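Local coordinates for putative nucleic acid-binding lipoprotein (Klebsiella pneumoniae subsp. pneumoniae MGH 78578, PDB 3F1Z) that is of unknown function but, as a putative lipoprotein with an OB-fold, may bind nucleic acid, at residues 42-47 with 115-120; 50-55 with 124-129; 56-61 with 103-108; 72-77 with 87-92. One frame throughout, in Å; residues are numbered along the deposited sequence. Where two conformers were deposited one is given.

Contacts 2 and 4 lie near the centre of the chain and contribute most of the apolar interior, though each also has an outer side; the centres of contacts 1 and 3 sit about 13 and 12 Å from that centre, on opposite sides of it. Strand 51-65 serves contact 2 through its start and contact 3 through its middle. Contact 4 zips strand 71-78 to strand 88-93 by main-chain hydrogen bonds; contact 2 joins strands not bonded to each other by valine and leucine methyls inside and a tryptophan edge at the rim. At the periphery a serine hydroxyl ties helix to loop in contact 1, while two main-chain bonds and an asparagine-held water join turn to strand in contact 3.

Contact 1 of 4, residues 42-47 with 115-120; sequences KASSDY and VHQVQD
Ser44 and Val118 approach to 5.9 Å between CA atoms, and Tyr47 and Val115 to 6.1 Å, so that one side of helix 40-47 runs beside the irregular segment 115-120. The polar centre is the hydroxyl of Ser44, buried and used in both senses. Its OG donates to Gln117 OE1 at 2.7 Å, tilted moderately from the carbonyl plane, and receives the backbone N-H of Val118, with N 3.3 Å from OG and a fairly straight angle of 163° at the hydrogen. Ser44 OG is anti to its own backbone N (chi1 173°), which carries it off the helix toward the loop. Gln117 starts away from the helix, but a bend at chi2 (73°) turns CD back, and the amide oxygen reaches the serine. Val118 CG2 also lies 3.7 Å from Ser44 OG. One helical turn further on, Val115 sets both methyls against Tyr47 CB, CG2 at 3.8 Å and CG1 at 3.9 Å, while its own CB lies 3.4 Å from Tyr47 O. The Tyr47 ring leads away from the loop; it meets Phe32 edge-to-face, and its OH bonds to Tyr27 OH. Helix 29-38 thus backs the contact, touching Ala43 and Val115, while Leu126 of strand 125-127 packs on Val115 and Pro124 on Val118.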
# COMPACT_ATOMS: atom_id res chain seq x y z
N LYS A 42 -11.48 -13.86 4.06
CA LYS A 42 -12.58 -13.31 3.27
C LYS A 42 -12.16 -12.05 2.50
O LYS A 42 -12.38 -11.94 1.29
CB LYS A 42 -13.74 -12.99 4.22
CG LYS A 42 -15.00 -12.28 3.68
CD LYS A 42 -15.67 -13.03 2.52
CE LYS A 42 -17.19 -12.61 2.38
NZ LYS A 42 -17.45 -11.17 2.77
N ALA A 43 -11.53 -11.11 3.18
CA ALA A 43 -11.16 -9.83 2.58
C ALA A 43 -10.13 -10.03 1.48
O ALA A 43 -10.21 -9.42 0.43
CB ALA A 43 -10.62 -8.85 3.62
N SER A 44 -9.17 -10.89 1.74
CA SER A 44 -8.14 -11.16 0.78
C SER A 44 -8.77 -11.77 -0.47
O SER A 44 -8.39 -11.49 -1.59
CB SER A 44 -7.15 -12.14 1.37
OG SER A 44 -6.23 -12.53 0.38
N SER A 45 -9.74 -12.60 -0.27
CA SER A 45 -10.40 -13.22 -1.40
C SER A 45 -11.27 -12.21 -2.21
O SER A 45 -11.27 -12.24 -3.45
CB SER A 45 -11.19 -14.38 -0.87
OG SER A 45 -11.87 -14.97 -1.90
N ASP A 46 -11.99 -11.32 -1.51
CA ASP A 46 -12.84 -10.34 -2.16
C ASP A 46 -12.01 -9.32 -2.93
O ASP A 46 -12.44 -8.87 -3.98
CB ASP A 46 -13.73 -9.60 -1.15
CG ASP A 46 -14.82 -10.47 -0.56
OD1 ASP A 46 -15.12 -11.55 -1.10
OD2 ASP A 46 -15.40 -10.08 0.47
N TYR A 47 -10.85 -8.94 -2.41
CA TYR A 47 -9.97 -7.95 -3.05
C TYR A 47 -8.91 -8.51 -4.01
O TYR A 47 -8.20 -7.72 -4.64
CB TYR A 47 -9.23 -7.13 -1.97
CG TYR A 47 -10.01 -5.98 -1.39
CD1 TYR A 47 -10.11 -4.80 -2.07
CD2 TYR A 47 -10.65 -6.07 -0.16
CE1 TYR A 47 -10.85 -3.74 -1.59
CE2 TYR A 47 -11.38 -5.02 0.35
CZ TYR A 47 -11.48 -3.83 -0.39
OH TYR A 47 -12.18 -2.73 0.08
N VAL A 115 -3.88 -5.74 -4.56
CA VAL A 115 -3.97 -6.79 -3.54
C VAL A 115 -3.65 -8.14 -4.15
O VAL A 115 -4.26 -8.57 -5.13
CB VAL A 115 -5.37 -6.88 -2.90
CG1 VAL A 115 -5.40 -8.00 -1.86
CG2 VAL A 115 -5.77 -5.55 -2.26
N HIS A 116 -2.61 -8.75 -3.61
CA HIS A 116 -2.19 -10.10 -3.95
C HIS A 116 -2.61 -10.93 -2.76
O HIS A 116 -3.11 -10.39 -1.76
CB HIS A 116 -0.68 -10.13 -4.18
CG HIS A 116 -0.27 -9.54 -5.49
ND1 HIS A 116 0.98 -9.71 -6.03
CD2 HIS A 116 -0.98 -8.81 -6.39
CE1 HIS A 116 1.06 -9.06 -7.18
NE2 HIS A 116 -0.13 -8.53 -7.44
N GLN A 117 -2.43 -12.24 -2.84
CA GLN A 117 -2.89 -13.11 -1.76
C GLN A 117 -2.20 -12.76 -0.42
O GLN A 117 -1.01 -12.51 -0.38
CB GLN A 117 -2.70 -14.60 -2.13
CG GLN A 117 -3.53 -15.56 -1.23
CD GLN A 117 -5.05 -15.56 -1.52
OE1 GLN A 117 -5.86 -14.95 -0.80
NE2 GLN A 117 -5.43 -16.25 -2.59
N VAL A 118 -2.99 -12.69 0.65
CA VAL A 118 -2.49 -12.41 1.99
C VAL A 118 -2.33 -13.71 2.79
O VAL A 118 -3.32 -14.35 3.13
CB VAL A 118 -3.46 -11.49 2.70
CG1 VAL A 118 -2.96 -11.12 4.14
CG2 VAL A 118 -3.68 -10.24 1.86
N GLN A 119 -1.09 -14.13 3.02
CA GLN A 119 -0.78 -15.32 3.82
C GLN A 119 0.22 -14.99 4.91
O GLN A 119 1.04 -14.14 4.75
CB GLN A 119 -0.17 -16.46 2.98
CG GLN A 119 -1.00 -16.80 1.74
CD GLN A 119 -0.83 -18.23 1.20
OE1 GLN A 119 -1.81 -18.84 0.77
NE2 GLN A 119 0.36 -18.78 1.29
N ASP A 120 0.17 -15.72 6.01
CA ASP A 120 1.12 -15.55 7.10
C ASP A 120 1.06 -14.13 7.57
O ASP A 120 2.04 -13.53 7.97
CB ASP A 120 2.53 -15.91 6.65
CG ASP A 120 2.56 -17.25 5.97
OD1 ASP A 120 2.10 -18.24 6.58
OD2 ASP A 120 3.05 -17.30 4.83

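Contact 2 of 4, residues 50-55 with 124-129; sequences KWVKVR and PTLQNP
Val52 and Leu126 carry the apolar part of this contact, methyl to methyl: Val52 CG2 lies 3.6 Å from Leu126 CD1, and the two side chains cross at about a right angle. Val52 CG2 is the branch lodged between its backbone N and carbonyl carbon, with CG1 anti to the carbonyl carbon (chi1 -65°). Leu126 CD1 also has Val54 CG2 at 4.3 Å, a looser touch, so one leucine methyl meets two alternate valines of strand 51-55. The same Leu126 packs on Phe90 of strand 88-93, and Phe32 of helix 29-38 reaches Val52.

The aromatic part is made by the six-membered end of the Trp51 indole. Its CZ3 meets Asn128 O at 3.4 Å, with the oxygen at the ring edge and in the ring plane, where the slightly positive C-H rim would favour it; the same oxygen takes a weak hydrogen bond from Gln15 NE2. CH2 lies 3.8 Å from Asn128 CB, the ring and amide planes standing 40° apart. Pro16 and Val112 also touch the indole.

Within segment 124-129, Gln127 NE2 donates to Thr125 O at 3.0 Å from above the carbonyl plane.

The backbones themselves remain apart, the axes of strands 51-55 and 125-127 approaching only to 8.9 Å at 116° between their directions. Side chains from the first barrel strand meeting those of a strand across the interior are characteristic of an OB-fold, whose last strand, here turning a corner at Asn128, lies between the third and fourth.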
# COMPACT_ATOMS: atom_id res chain seq x y z
N LYS A 50 -7.42 -6.75 -7.17
CA LYS A 50 -7.97 -5.42 -7.30
C LYS A 50 -7.00 -4.33 -6.88
O LYS A 50 -6.06 -4.56 -6.10
CB LYS A 50 -9.25 -5.30 -6.48
CG LYS A 50 -10.27 -6.37 -6.85
CD LYS A 50 -11.67 -6.01 -6.36
CE LYS A 50 -12.69 -7.13 -6.64
NZ LYS A 50 -12.43 -7.75 -7.97
N TRP A 51 -7.24 -3.14 -7.38
CA TRP A 51 -6.39 -2.02 -7.08
C TRP A 51 -7.11 -1.12 -6.12
O TRP A 51 -8.28 -0.90 -6.28
CB TRP A 51 -6.08 -1.25 -8.36
CG TRP A 51 -5.27 -2.05 -9.35
CD1 TRP A 51 -5.75 -2.91 -10.31
CD2 TRP A 51 -3.84 -2.04 -9.50
NE1 TRP A 51 -4.71 -3.43 -11.04
CE2 TRP A 51 -3.53 -2.92 -10.56
CE3 TRP A 51 -2.81 -1.40 -8.83
CZ2 TRP A 51 -2.21 -3.18 -10.97
CZ3 TRP A 51 -1.49 -1.65 -9.22
CH2 TRP A 51 -1.21 -2.52 -10.30
N VAL A 52 -6.41 -0.60 -5.12
CA VAL A 52 -7.00 0.32 -4.20
C VAL A 52 -6.11 1.55 -4.09
O VAL A 52 -4.91 1.46 -4.27
CB VAL A 52 -7.25 -0.34 -2.83
CG1 VAL A 52 -8.33 -1.47 -2.98
CG2 VAL A 52 -5.98 -0.82 -2.22
N LYS A 53 -6.73 2.70 -3.81
CA LYS A 53 -6.05 3.99 -3.66
C LYS A 53 -6.22 4.39 -2.19
O LYS A 53 -7.34 4.68 -1.72
CB LYS A 53 -6.66 5.02 -4.63
CG LYS A 53 -5.93 6.33 -4.64
CD LYS A 53 -6.26 7.22 -5.83
CE LYS A 53 -7.52 7.98 -5.67
NZ LYS A 53 -7.66 9.02 -6.75
N VAL A 54 -5.13 4.35 -1.43
CA VAL A 54 -5.18 4.55 0.04
C VAL A 54 -4.37 5.78 0.42
O VAL A 54 -3.24 5.96 -0.04
CB VAL A 54 -4.64 3.32 0.79
CG1 VAL A 54 -4.77 3.47 2.35
CG2 VAL A 54 -5.34 2.05 0.33
N ARG A 55 -4.96 6.62 1.28
CA ARG A 55 -4.34 7.86 1.74
C ARG A 55 -3.95 7.67 3.20
O ARG A 55 -4.69 7.04 3.95
CB ARG A 55 -5.34 8.98 1.58
CG ARG A 55 -4.92 10.34 2.07
CD ARG A 55 -5.97 11.32 1.58
NE ARG A 55 -5.68 12.69 1.94
CZ ARG A 55 -6.01 13.19 3.10
NH1 ARG A 55 -6.61 12.41 3.95
NH2 ARG A 55 -5.74 14.43 3.43
N PRO A 124 -2.61 -6.95 4.30
CA PRO A 124 -1.94 -7.07 3.01
C PRO A 124 -0.78 -6.11 2.83
O PRO A 124 -0.78 -5.04 3.40
CB PRO A 124 -3.04 -6.66 2.02
CG PRO A 124 -3.97 -5.90 2.74
CD PRO A 124 -3.92 -6.31 4.18
N THR A 125 0.21 -6.55 2.08
CA THR A 125 1.28 -5.70 1.61
C THR A 125 0.89 -5.46 0.15
O THR A 125 0.84 -6.40 -0.66
CB THR A 125 2.66 -6.37 1.71
OG1 THR A 125 2.94 -6.62 3.10
CG2 THR A 125 3.72 -5.43 1.16
N LEU A 126 0.54 -4.22 -0.16
CA LEU A 126 0.12 -3.85 -1.49
C LEU A 126 1.33 -3.90 -2.45
O LEU A 126 2.43 -3.49 -2.09
CB LEU A 126 -0.58 -2.48 -1.49
CG LEU A 126 -1.93 -2.50 -0.78
CD1 LEU A 126 -2.62 -1.13 -0.84
CD2 LEU A 126 -2.83 -3.54 -1.39
N GLN A 127 1.08 -4.46 -3.63
CA GLN A 127 2.08 -4.72 -4.65
C GLN A 127 1.92 -3.79 -5.84
O GLN A 127 0.86 -3.20 -6.02
CB GLN A 127 1.89 -6.18 -5.14
CG GLN A 127 1.94 -7.19 -4.00
CD GLN A 127 3.29 -7.23 -3.31
OE1 GLN A 127 4.32 -7.15 -3.97
NE2 GLN A 127 3.30 -7.37 -1.98
N ASN A 128 2.97 -3.71 -6.68
CA ASN A 128 3.01 -2.85 -7.91
C ASN A 128 2.48 -1.44 -7.70
O ASN A 128 1.70 -0.95 -8.46
CB ASN A 128 2.26 -3.51 -9.04
CG ASN A 128 2.85 -4.86 -9.38
OD1 ASN A 128 4.07 -4.99 -9.62
ND2 ASN A 128 1.99 -5.90 -9.41
N PRO A 129 2.92 -0.79 -6.64
CA PRO A 129 2.30 0.46 -6.32
C PRO A 129 2.68 1.61 -7.15
O PRO A 129 3.73 1.59 -7.80
CB PRO A 129 2.75 0.72 -4.87
CG PRO A 129 3.58 -0.40 -4.49
CD PRO A 129 3.95 -1.17 -5.67

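Contact 3 of 4, residues 56-61 with 103-108; sequences GVIVDI and LSNGSV
A single water is gripped by three groups, donating to Asp60 OD1 and to Ile61 O (2.7 Å from the water oxygen) and accepting from Asn105 ND2 at 3.0 Å, so that it bridges strand 56-61 to the loop before strand 108-114. The strand bends here through a classic beta bulge, Val59 and Asp60 both facing Thr76 of strand 71-78. Asn105 belongs to a type II turn, Ser104 to Ser107, in which Gly106 takes up backbone angles where a side chain would jam against the preceding carbonyl. Both main-chain polar groups of Ile58 hold the turn: Gly106 N donates to Ile58 O at 2.7 Å and nearly along the C=O axis, and Ile58 N donates to Ser107 O at 3.1 Å, both bonds almost straight at 175°. Beyond them Val57 and Val108 form an antiparallel non-hydrogen-bonded pair, with Val108 CA 3.2 Å from Gly56 O as a CA-H...O contact. Asn105 CG is anti to the carbonyl carbon (chi1 -74°), and the amide reaches over the bulge, its OD1 lying 3.6 Å from Ile61 CG1. The second carboxylate oxygen of Asp60 has its own partner in a salt bridge with Arg62. Apolar contacts flank the turn at both ends: the Val57 and Val108 side chains cross at about a right angle, CG2 to CG2 3.8 Å, and Ile61 CD1 touches Leu103 CB at 3.9 Å.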
# COMPACT_ATOMS: atom_id res chain seq x y z
N GLY A 56 -2.81 8.22 3.60
CA GLY A 56 -2.29 8.02 4.96
C GLY A 56 -0.97 8.74 5.21
O GLY A 56 -0.50 9.47 4.36
N VAL A 57 -0.40 8.55 6.38
CA VAL A 57 0.85 9.18 6.73
C VAL A 57 1.93 8.12 6.67
O VAL A 57 1.81 7.07 7.30
CB VAL A 57 0.84 9.83 8.14
CG1 VAL A 57 2.20 10.40 8.44
CG2 VAL A 57 -0.18 10.95 8.23
N ILE A 58 2.98 8.43 5.92
CA ILE A 58 4.08 7.54 5.76
C ILE A 58 4.88 7.61 7.05
O ILE A 58 5.23 8.70 7.51
CB ILE A 58 4.95 7.95 4.57
CG1 ILE A 58 4.13 7.88 3.28
CG2 ILE A 58 6.20 7.03 4.46
CD1 ILE A 58 3.44 6.52 3.02
N VAL A 59 5.14 6.45 7.65
CA VAL A 59 5.91 6.35 8.88
C VAL A 59 7.21 5.56 8.72
O VAL A 59 8.03 5.52 9.65
CB VAL A 59 5.08 5.73 10.03
CG1 VAL A 59 3.96 6.68 10.42
CG2 VAL A 59 4.54 4.40 9.62
N ASP A 60 7.42 4.91 7.59
CA ASP A 60 8.68 4.26 7.36
C ASP A 60 8.86 4.00 5.89
O ASP A 60 7.92 3.62 5.20
CB ASP A 60 8.79 2.96 8.15
CG ASP A 60 10.19 2.35 8.07
OD1 ASP A 60 11.11 2.94 8.70
OD2 ASP A 60 10.37 1.29 7.39
N ILE A 61 10.09 4.21 5.42
CA ILE A 61 10.52 3.98 4.05
C ILE A 61 11.86 3.27 4.21
O ILE A 61 12.72 3.75 4.96
CB ILE A 61 10.77 5.29 3.32
CG1 ILE A 61 9.49 6.13 3.23
CG2 ILE A 61 11.36 4.97 1.96
CD1 ILE A 61 9.72 7.59 2.96
N LEU A 103 8.75 10.32 -1.60
CA LEU A 103 7.97 10.29 -0.37
C LEU A 103 8.80 10.83 0.78
O LEU A 103 10.01 11.09 0.64
CB LEU A 103 7.60 8.87 -0.05
CG LEU A 103 6.63 8.20 -1.01
CD1 LEU A 103 6.47 6.73 -0.58
CD2 LEU A 103 5.32 8.96 -1.03
N SER A 104 8.14 11.04 1.91
CA SER A 104 8.80 11.55 3.11
C SER A 104 8.12 11.03 4.40
O SER A 104 6.91 11.05 4.53
CB SER A 104 8.82 13.05 3.05
OG SER A 104 9.50 13.55 4.17
N ASN A 105 8.90 10.51 5.35
CA ASN A 105 8.36 10.05 6.62
C ASN A 105 7.70 11.22 7.33
O ASN A 105 8.28 12.29 7.44
CB ASN A 105 9.44 9.46 7.52
CG ASN A 105 9.91 8.07 7.08
OD1 ASN A 105 9.11 7.20 6.67
ND2 ASN A 105 11.23 7.85 7.17
N GLY A 106 6.47 11.03 7.81
CA GLY A 106 5.76 12.12 8.46
C GLY A 106 4.86 12.90 7.50
O GLY A 106 4.10 13.75 7.96
N SER A 107 4.93 12.61 6.19
CA SER A 107 4.11 13.30 5.18
C SER A 107 2.96 12.43 4.73
O SER A 107 3.09 11.20 4.59
CB SER A 107 4.93 13.67 3.96
OG SER A 107 5.83 14.73 4.25
N VAL A 108 1.82 13.08 4.50
CA VAL A 108 0.64 12.39 4.02
C VAL A 108 0.91 12.02 2.57
O VAL A 108 1.54 12.78 1.85
CB VAL A 108 -0.62 13.30 4.14
CG1 VAL A 108 -1.81 12.68 3.47
CG2 VAL A 108 -0.94 13.59 5.59
O HOH W 1 12.47 5.15 7.25

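Contact 4 of 4, residues 72-77 with 87-92; sequences YFIVTM and RLTFNF
Met77, present as selenomethionine, sets its selenium beside the Phe90 ring, 5.2 Å from SE to the ring centroid and 77° off the normal: a Met-aromatic contact at the edge. A bend at chi3 (-90°) swings the methyl back, and CE comes 4.0 Å from Phe90 CE1. Around this pair the strands form a regular antiparallel hairpin, with Phe73-Phe92, Val75-Phe90 and Met77-Leu88 as hydrogen-bonded pairs, each bonded in both directions; Met77 N to Leu88 O, at 2.7 Å, is the shortest. These six side chains share the buried face, where Val75 CG2 lies 3.7 Å from Phe92 CE1 and Ile111 of strand 108-114 packs on Met77, Phe90 and Phe92. The other face is more polar. Thr76 and Thr89 lie side by side, OG1 of Thr76 3.7 Å from CG2 of Thr89, whose own hydroxyl bonds to Thr125. Asn91 OD1 approaches Tyr72 CD2 to 3.5 Å, the amide and ring planes 27° apart. The wholly apolar face, against a mixed one with hydroxyls and an amide beside Ile74 and Tyr72, is consistent with the first being turned into the OB barrel.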
# COMPACT_ATOMS: atom_id res chain seq x y z
N TYR A 72 14.54 -3.94 -3.22
CA TYR A 72 13.19 -3.43 -3.29
C TYR A 72 13.00 -2.49 -2.10
O TYR A 72 13.90 -2.30 -1.34
CB TYR A 72 12.21 -4.59 -3.29
CG TYR A 72 12.15 -5.34 -1.99
CD1 TYR A 72 13.08 -6.32 -1.69
CD2 TYR A 72 11.17 -5.05 -1.05
CE1 TYR A 72 13.04 -7.03 -0.48
CE2 TYR A 72 11.10 -5.77 0.19
CZ TYR A 72 12.04 -6.75 0.46
OH TYR A 72 12.03 -7.43 1.66
N PHE A 73 11.81 -1.89 -1.97
CA PHE A 73 11.55 -0.96 -0.90
C PHE A 73 10.24 -1.30 -0.24
O PHE A 73 9.32 -1.67 -0.93
CB PHE A 73 11.36 0.43 -1.47
CG PHE A 73 12.50 0.94 -2.28
CD1 PHE A 73 12.53 0.76 -3.63
CD2 PHE A 73 13.49 1.69 -1.70
CE1 PHE A 73 13.60 1.28 -4.39
CE2 PHE A 73 14.54 2.21 -2.43
CZ PHE A 73 14.59 2.00 -3.79
N ILE A 74 10.17 -1.15 1.07
CA ILE A 74 8.93 -1.26 1.83
C ILE A 74 8.59 0.16 2.32
O ILE A 74 9.43 0.86 2.93
CB ILE A 74 9.07 -2.18 3.05
CG1 ILE A 74 9.33 -3.60 2.62
CG2 ILE A 74 7.77 -2.30 3.78
CD1 ILE A 74 8.13 -4.26 1.82
N VAL A 75 7.35 0.58 2.06
CA VAL A 75 6.80 1.87 2.51
C VAL A 75 5.64 1.53 3.44
O VAL A 75 4.77 0.73 3.08
CB VAL A 75 6.32 2.70 1.34
CG1 VAL A 75 5.50 3.88 1.82
CG2 VAL A 75 7.53 3.18 0.54
N THR A 76 5.68 2.06 4.66
CA THR A 76 4.68 1.76 5.68
C THR A 76 3.87 3.01 5.93
O THR A 76 4.43 4.10 6.10
CB THR A 76 5.32 1.31 7.00
OG1 THR A 76 6.25 0.27 6.73
CG2 THR A 76 4.29 0.81 8.00
N MSE A 77 2.55 2.84 6.07
CA MSE A 77 1.61 3.94 6.16
C MSE A 77 0.69 3.74 7.34
O MSE A 77 0.21 2.62 7.55
CB MSE A 77 0.78 3.95 4.86
CG MSE A 77 -0.17 5.09 4.72
SE MSE A 77 -1.40 4.89 3.22
CE MSE A 77 -0.32 5.76 1.83
N ARG A 87 -0.90 -0.71 10.61
CA ARG A 87 -0.20 -0.08 9.51
C ARG A 87 -0.41 -0.84 8.21
O ARG A 87 -0.63 -2.07 8.20
CB ARG A 87 1.29 -0.05 9.78
CG ARG A 87 1.75 0.51 11.12
CD ARG A 87 0.98 1.75 11.58
NE ARG A 87 1.80 2.59 12.46
CZ ARG A 87 1.35 3.38 13.42
NH1 ARG A 87 0.05 3.40 13.73
NH2 ARG A 87 2.21 4.12 14.10
N LEU A 88 -0.33 -0.12 7.10
CA LEU A 88 -0.44 -0.74 5.79
C LEU A 88 0.95 -0.61 5.15
O LEU A 88 1.57 0.46 5.26
CB LEU A 88 -1.49 0.01 5.00
CG LEU A 88 -1.72 -0.41 3.55
CD1 LEU A 88 -2.24 -1.83 3.47
CD2 LEU A 88 -2.67 0.59 2.91
N THR A 89 1.43 -1.66 4.49
CA THR A 89 2.72 -1.59 3.84
C THR A 89 2.53 -1.79 2.35
O THR A 89 1.56 -2.43 1.92
CB THR A 89 3.67 -2.69 4.31
OG1 THR A 89 2.99 -3.97 4.09
CG2 THR A 89 4.06 -2.53 5.80
N PHE A 90 3.46 -1.23 1.58
CA PHE A 90 3.49 -1.31 0.16
C PHE A 90 4.87 -1.79 -0.26
O PHE A 90 5.87 -1.37 0.29
CB PHE A 90 3.33 0.09 -0.44
CG PHE A 90 2.03 0.74 -0.12
CD1 PHE A 90 1.83 1.32 1.11
CD2 PHE A 90 1.07 0.88 -1.09
CE1 PHE A 90 0.66 1.93 1.40
CE2 PHE A 90 -0.09 1.51 -0.81
CZ PHE A 90 -0.31 2.02 0.44
N ASN A 91 4.94 -2.59 -1.29
CA ASN A 91 6.20 -3.17 -1.73
C ASN A 91 6.51 -2.63 -3.10
O ASN A 91 5.83 -3.00 -4.07
CB ASN A 91 6.08 -4.68 -1.77
CG ASN A 91 7.36 -5.37 -2.13
OD1 ASN A 91 8.15 -4.86 -2.86
ND2 ASN A 91 7.57 -6.56 -1.59
N PHE A 92 7.53 -1.77 -3.18
CA PHE A 92 7.95 -1.15 -4.44
C PHE A 92 9.17 -1.82 -5.00
O PHE A 92 10.21 -1.85 -4.34
CB PHE A 92 8.33 0.32 -4.24
CG PHE A 92 7.16 1.28 -4.01
CD1 PHE A 92 6.65 1.50 -2.74
CD2 PHE A 92 6.69 2.06 -5.03
CE1 PHE A 92 5.64 2.44 -2.51
CE2 PHE A 92 5.67 3.02 -4.80
CZ PHE A 92 5.17 3.20 -3.54